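Local coordinates for mandelate racemase/muconate lactonizing protein (Paenibacillus sp., PDB 3V5F), which is a magnesium-binding member of the enolase superfamily that probably abstracts a proton next to a carboxylate in an acid substrate, its exact substrate being uncertain, at residues I204-N209 / Y230-A235; Y284-P289 / S308-Y313. The protein carries 1 engineered substitution. All coordinates share one frame; numbering follows the deposited sequence.

Contact 1. Residues I204-N209 / Y230-A235; sequences IMIDAN and YWLEAA. Engineered in segment 230-235: A234 (natural residue Glu). With MG (magnesium ion), chain B.
Y230 opens the pairing of two parallel strands, its N giving a hydrogen bond to I204 O (2.7 Å), in a right-handed beta-alpha-beta unit of the enolase-superfamily barrel whose helix is 214-223. In one of its two conformers, M205 runs its thioether alongside Y230, an oblique Met-aromatic contact. W231 O accepts from I206 N. The W231 indole lies under M205 CG of that conformer, which sits 3.4 Å from the centroid of the five-membered ring and 5° off the normal, a CH-pi contact; chi1 of 84°, between backbone N and carbonyl carbon, brings the ring there. W231 NE1 donates to the anti lone pair of E233 OE1 at 3.0 Å. Replacing W231 by an alanine is likely to leave M205 CG, so placed, without the ring it rests on and E233 OE1 short of one donor. On the other face of the sheet L232 CD1 meets I206 CG1 at 3.8 Å. E233 stacks its carboxylate on that of D207, the planes 26° apart; the magnesium ion joins OE2 of E233 to OD2 of D207, and E263 and three waters complete its shell. K168 and Q283 also hold E233 OE1, and K170 bonds D207 OD2. The engineered A234, a glutamate in nature, brings CB to 3.6 Å from D207 OD1, which closes an Asx turn by accepting N209 N from above the carboxylate plane.

Contact 2. Residues Y284-P289 / S308-Y313; sequences YDIIWP and SAPHCY
A single backbone bridge joins D285 to H311, with H311 N bonded to Y284 O (3.1 Å) and I286 N to H311 O (2.9 Å). Between them the side chains make a His-carboxylate pair: H311 ND1 gives its hydrogen to the anti lone pair of D285 OD1 at 2.7 Å, with an N-H...O angle of 163°. The oxygen lies at the ring's edge, in its plane, though the carboxylate is turned 48° against the imidazole. CG anti to the backbone N (chi1 -172°) swings D285 across to the histidine. Its other oxygen, OD2, is gripped by I287 N and W288 N, an Asx turn extended to an Asx motif, which would hold the carboxylate against rotation. A water lies 2.7 Å from D285 OD1. The pair resembles the His-Asp dyads at the ends of adjacent barrel strands that are familiar in the mandelate racemase group, though no catalytic role is established here. Beside it, I286 CG2 touches C312 SG (3.7 Å) and I286 CB faces P310 CB. These loops follow strands 281-282 and 307-308; helix 291-303 packs on Y284 and P310, helix 316-325 lies against I286, P310 and C312, and Y313 reaches strand 14-30.

Overall arrangement
From the N terminus, the chain lays down the first strands (14-30, 42-52, 55-60) of the antiparallel sheet before entering the barrel. Contact 1 closes first, bringing strand 229-233 back beside 204-207 after helix 214-223. The chain then passes strand 258-261, whose following loop carries E263, and reaches contact 2, which closes the excursion through helix 291-303 by joining the loops after strands 281-282 and 307-308. The two contacts are in series, neither nested nor crossed, with centres about 16 Å apart. They meet where W231 CH2 packs on A309 CB at 3.6 Å. Contact 1 supplies ligands of a magnesium site, and H311 of contact 2 touches E263, itself a ligand.

Contact 1. Residues I204-N209 / Y230-A235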
loop_
_atom_site.group_PDB
_atom_site.type_symbol
_atom_site.label_atom_id
_atom_site.label_comp_id
_atom_site.label_asym_id
_atom_site.label_seq_id
_atom_site.Cartn_x
_atom_site.Cartn_y
_atom_site.Cartn_z
ATOM N N ILE A 204 2.427 1.288 16.991
ATOM C CA ILE A 204 1.358 0.304 16.844
ATOM C C ILE A 204 0.142 0.963 16.196
ATOM O O ILE A 204 -0.311 2.004 16.655
ATOM C CB ILE A 204 0.932 -0.234 18.227
ATOM C CG1 ILE A 204 2.135 -0.851 18.955
ATOM C CG2 ILE A 204 -0.220 -1.210 18.096
ATOM C CD1 ILE A 204 2.832 -1.928 18.177
ATOM N N MET A 205 -0.344 0.363 15.115
ATOM C CA MET A 205 -1.572 0.778 14.471
ATOM C C MET A 205 -2.647 -0.286 14.743
ATOM O O MET A 205 -2.338 -1.467 14.883
ATOM C CB MET A 205 -1.341 0.930 12.962
ATOM C CG MET A 205 -0.466 2.125 12.555
ATOM S SD MET A 205 1.273 2.104 13.089
ATOM C CE MET A 205 2.010 0.955 11.947
ATOM N N ILE A 206 -3.906 0.121 14.844
ATOM C CA ILE A 206 -4.973 -0.866 14.928
ATOM C C ILE A 206 -5.984 -0.612 13.830
ATOM O O ILE A 206 -6.294 0.531 13.511
ATOM C CB ILE A 206 -5.612 -0.952 16.323
ATOM C CG1 ILE A 206 -6.225 0.388 16.742
ATOM C CG2 ILE A 206 -4.591 -1.437 17.339
ATOM C CD1 ILE A 206 -6.843 0.334 18.132
ATOM N N ASP A 207 -6.461 -1.689 13.226
ATOM C CA ASP A 207 -7.378 -1.596 12.110
ATOM C C ASP A 207 -8.573 -2.506 12.407
ATOM O O ASP A 207 -8.411 -3.715 12.522
ATOM C CB ASP A 207 -6.642 -2.037 10.853
ATOM C CG ASP A 207 -7.544 -2.152 9.637
ATOM O OD1 ASP A 207 -8.730 -1.739 9.657
ATOM O OD2 ASP A 207 -7.044 -2.685 8.638
ATOM N N ALA A 208 -9.760 -1.919 12.560
ATOM C CA ALA A 208 -10.949 -2.676 12.987
ATOM C C ALA A 208 -11.807 -3.138 11.816
ATOM O O ALA A 208 -12.815 -3.819 12.010
ATOM C CB ALA A 208 -11.797 -1.830 13.949
ATOM N N ASN A 209 -11.409 -2.778 10.602
ATOM C CA ASN A 209 -12.234 -3.019 9.428
ATOM C C ASN A 209 -13.715 -2.729 9.693
ATOM O O ASN A 209 -14.575 -3.537 9.358
ATOM C CB ASN A 209 -12.060 -4.447 8.914
ATOM C CG ASN A 209 -10.703 -4.658 8.246
ATOM O OD1 ASN A 209 -9.754 -5.124 8.870
ATOM N ND2 ASN A 209 -10.614 -4.303 6.983
ATOM N N TYR A 230 -0.156 4.553 17.421
ATOM C CA TYR A 230 0.141 5.604 16.471
ATOM C C TYR A 230 -1.118 6.057 15.725
ATOM O O TYR A 230 -1.376 7.253 15.592
ATOM C CB TYR A 230 1.209 5.126 15.486
ATOM C CG TYR A 230 1.696 6.227 14.585
ATOM C CD1 TYR A 230 2.471 7.275 15.087
ATOM C CD2 TYR A 230 1.391 6.225 13.233
ATOM C CE1 TYR A 230 2.907 8.296 14.258
ATOM C CE2 TYR A 230 1.835 7.229 12.395
ATOM C CZ TYR A 230 2.595 8.263 12.914
ATOM O OH TYR A 230 3.036 9.274 12.085
ATOM N N TRP A 231 -1.889 5.103 15.210
ATOM C CA TRP A 231 -3.161 5.446 14.578
ATOM C C TRP A 231 -4.221 4.368 14.699
ATOM O O TRP A 231 -3.935 3.193 14.984
ATOM C CB TRP A 231 -2.998 5.932 13.121
ATOM C CG TRP A 231 -2.908 4.900 11.994
ATOM C CD1 TRP A 231 -3.654 3.756 11.834
ATOM C CD2 TRP A 231 -2.051 4.978 10.839
ATOM N NE1 TRP A 231 -3.290 3.112 10.662
ATOM C CE2 TRP A 231 -2.317 3.847 10.034
ATOM C CE3 TRP A 231 -1.073 5.896 10.413
ATOM C CZ2 TRP A 231 -1.633 3.601 8.839
ATOM C CZ3 TRP A 231 -0.408 5.658 9.215
ATOM C CH2 TRP A 231 -0.689 4.516 8.446
ATOM N N LEU A 232 -5.457 4.815 14.505
ATOM C CA LEU A 232 -6.639 3.978 14.534
ATOM C C LEU A 232 -7.259 4.066 13.147
ATOM O O LEU A 232 -7.567 5.147 12.644
ATOM C CB LEU A 232 -7.618 4.528 15.560
ATOM C CG LEU A 232 -9.057 4.046 15.480
ATOM C CD1 LEU A 232 -9.157 2.546 15.748
ATOM C CD2 LEU A 232 -9.873 4.845 16.475
ATOM N N GLU A 233 -7.438 2.917 12.530
ATOM C CA GLU A 233 -7.848 2.851 11.149
ATOM C C GLU A 233 -9.184 2.127 11.068
ATOM O O GLU A 233 -9.370 1.089 11.707
ATOM C CB GLU A 233 -6.769 2.093 10.391
ATOM C CG GLU A 233 -7.139 1.577 9.049
ATOM C CD GLU A 233 -5.917 1.009 8.334
ATOM O OE1 GLU A 233 -4.755 1.331 8.718
ATOM O OE2 GLU A 233 -6.123 0.242 7.381
ATOM N N ALA A 234 -10.129 2.695 10.321
ATOM C CA ALA A 234 -11.396 2.004 10.053
ATOM C C ALA A 234 -12.076 1.508 11.324
ATOM O O ALA A 234 -12.491 0.353 11.401
ATOM C CB ALA A 234 -11.162 0.829 9.104
ATOM N N ALA A 235 -12.165 2.365 12.330
ATOM C CA ALA A 235 -12.887 2.001 13.545
ATOM C C ALA A 235 -14.331 1.635 13.173
ATOM O O ALA A 235 -14.875 0.638 13.644
ATOM C CB ALA A 235 -12.870 3.150 14.524
HETATM MG MG MG B . -7.326 -1.592 6.660
HETATM O O HOH W 1 -9.497 -1.226 7.185
HETATM O O HOH W 2 -8.062 -3.348 5.125
HETATM O O HOH W 3 -5.157 -2.007 5.819
#

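Contact 2. Residues Y284-P289 / S308-Y313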
loop_
_atom_site.group_PDB
_atom_site.type_symbol
_atom_site.label_atom_id
_atom_site.label_comp_id
_atom_site.label_asym_id
_atom_site.label_seq_id
_atom_site.Cartn_x
_atom_site.Cartn_y
_atom_site.Cartn_z
ATOM N N TYR A 284 -6.223 5.811 0.320
ATOM C CA TYR A 284 -6.572 5.293 -1.001
ATOM C C TYR A 284 -5.539 4.277 -1.517
ATOM O O TYR A 284 -4.341 4.387 -1.247
ATOM C CB TYR A 284 -6.772 6.462 -1.993
ATOM C CG TYR A 284 -7.826 7.430 -1.481
ATOM C CD1 TYR A 284 -9.185 7.169 -1.653
ATOM C CD2 TYR A 284 -7.461 8.574 -0.785
ATOM C CE1 TYR A 284 -10.155 8.038 -1.156
ATOM C CE2 TYR A 284 -8.414 9.446 -0.297
ATOM C CZ TYR A 284 -9.754 9.173 -0.476
ATOM O OH TYR A 284 -10.689 10.051 0.025
ATOM N N ASP A 285 -6.022 3.297 -2.269
ATOM C CA ASP A 285 -5.190 2.206 -2.770
ATOM C C ASP A 285 -4.144 2.663 -3.782
ATOM O O ASP A 285 -4.419 3.522 -4.629
ATOM C CB ASP A 285 -6.083 1.140 -3.410
ATOM C CG ASP A 285 -5.316 -0.115 -3.784
ATOM O OD1 ASP A 285 -4.981 -0.905 -2.872
ATOM O OD2 ASP A 285 -5.060 -0.318 -4.989
ATOM N N ILE A 286 -2.966 2.044 -3.719
ATOM C CA ILE A 286 -1.821 2.389 -4.570
ATOM C C ILE A 286 -1.956 1.876 -6.015
ATOM O O ILE A 286 -1.269 2.347 -6.918
ATOM C CB ILE A 286 -0.499 1.856 -3.929
ATOM C CG1 ILE A 286 0.742 2.349 -4.688
ATOM C CG2 ILE A 286 -0.535 0.319 -3.814
ATOM C CD1 ILE A 286 0.901 3.849 -4.665
ATOM N N ILE A 287 -2.846 0.917 -6.245
ATOM C CA ILE A 287 -3.075 0.423 -7.605
ATOM C C ILE A 287 -4.276 1.120 -8.283
ATOM O O ILE A 287 -4.226 1.485 -9.464
ATOM C CB ILE A 287 -3.302 -1.106 -7.613
ATOM C CG1 ILE A 287 -2.138 -1.829 -6.919
ATOM C CG2 ILE A 287 -3.492 -1.620 -9.030
ATOM C CD1 ILE A 287 -0.800 -1.661 -7.619
ATOM N N TRP A 288 -5.348 1.301 -7.524
ATOM C CA TRP A 288 -6.610 1.824 -8.050
ATOM C C TRP A 288 -7.187 2.651 -6.912
ATOM O O TRP A 288 -7.718 2.088 -5.959
ATOM C CB TRP A 288 -7.533 0.644 -8.396
ATOM C CG TRP A 288 -8.879 1.002 -9.009
ATOM C CD1 TRP A 288 -9.278 2.221 -9.474
ATOM C CD2 TRP A 288 -9.989 0.116 -9.209
ATOM N NE1 TRP A 288 -10.563 2.149 -9.949
ATOM C CE2 TRP A 288 -11.022 0.866 -9.799
ATOM C CE3 TRP A 288 -10.209 -1.241 -8.943
ATOM C CZ2 TRP A 288 -12.262 0.308 -10.126
ATOM C CZ3 TRP A 288 -11.439 -1.796 -9.273
ATOM C CH2 TRP A 288 -12.449 -1.020 -9.857
ATOM N N PRO A 289 -7.100 3.992 -6.994
ATOM C CA PRO A 289 -6.845 4.873 -8.150
ATOM C C PRO A 289 -5.418 4.916 -8.709
ATOM O O PRO A 289 -5.258 5.331 -9.854
ATOM C CB PRO A 289 -7.240 6.251 -7.622
ATOM C CG PRO A 289 -6.904 6.173 -6.147
ATOM C CD PRO A 289 -7.294 4.763 -5.751
ATOM N N SER A 308 -0.510 11.052 4.066
ATOM C CA SER A 308 -0.768 10.026 3.064
ATOM C C SER A 308 -0.191 8.685 3.477
ATOM O O SER A 308 0.981 8.585 3.828
ATOM C CB SER A 308 -0.153 10.414 1.713
ATOM O OG SER A 308 -0.651 11.646 1.241
ATOM N N ALA A 309 -1.015 7.648 3.414
ATOM C CA ALA A 309 -0.542 6.288 3.637
ATOM C C ALA A 309 -1.267 5.347 2.679
ATOM O O ALA A 309 -2.257 4.736 3.049
ATOM C CB ALA A 309 -0.790 5.871 5.084
ATOM N N PRO A 310 -0.779 5.239 1.432
ATOM C CA PRO A 310 -1.491 4.419 0.446
ATOM C C PRO A 310 -1.705 2.972 0.907
ATOM O O PRO A 310 -0.833 2.344 1.495
ATOM C CB PRO A 310 -0.563 4.451 -0.781
ATOM C CG PRO A 310 0.295 5.648 -0.591
ATOM C CD PRO A 310 0.482 5.780 0.898
ATOM N N HIS A 311 -2.878 2.436 0.611
ATOM C CA HIS A 311 -3.185 1.042 0.912
ATOM C C HIS A 311 -2.531 0.137 -0.135
ATOM O O HIS A 311 -2.582 0.461 -1.322
ATOM C CB HIS A 311 -4.709 0.871 0.897
ATOM C CG HIS A 311 -5.162 -0.552 0.939
ATOM N ND1 HIS A 311 -5.376 -1.298 -0.200
ATOM C CD2 HIS A 311 -5.454 -1.363 1.985
ATOM C CE1 HIS A 311 -5.774 -2.511 0.142
ATOM N NE2 HIS A 311 -5.823 -2.579 1.461
ATOM N N CYS A 312 -1.917 -0.979 0.281
ATOM C CA CYS A 312 -1.277 -1.915 -0.679
ATOM C C CYS A 312 -1.687 -3.389 -0.608
ATOM O O CYS A 312 -1.261 -4.180 -1.455
ATOM C CB CYS A 312 0.261 -1.908 -0.581
ATOM S SG CYS A 312 1.039 -0.305 -0.480
ATOM N N TYR A 313 -2.458 -3.787 0.392
ATOM C CA TYR A 313 -2.750 -5.215 0.578
ATOM C C TYR A 313 -3.382 -5.910 -0.637
ATOM O O TYR A 313 -4.307 -5.394 -1.260
ATOM C CB TYR A 313 -3.597 -5.436 1.846
ATOM C CG TYR A 313 -3.442 -6.826 2.444
ATOM C CD1 TYR A 313 -2.375 -7.125 3.274
ATOM C CD2 TYR A 313 -4.369 -7.841 2.169
ATOM C CE1 TYR A 313 -2.219 -8.400 3.823
ATOM C CE2 TYR A 313 -4.228 -9.116 2.713
ATOM C CZ TYR A 313 -3.149 -9.388 3.538
ATOM O OH TYR A 313 -2.994 -10.648 4.074
HETATM O O HOH W 4 -3.425 -3.104 -3.196
#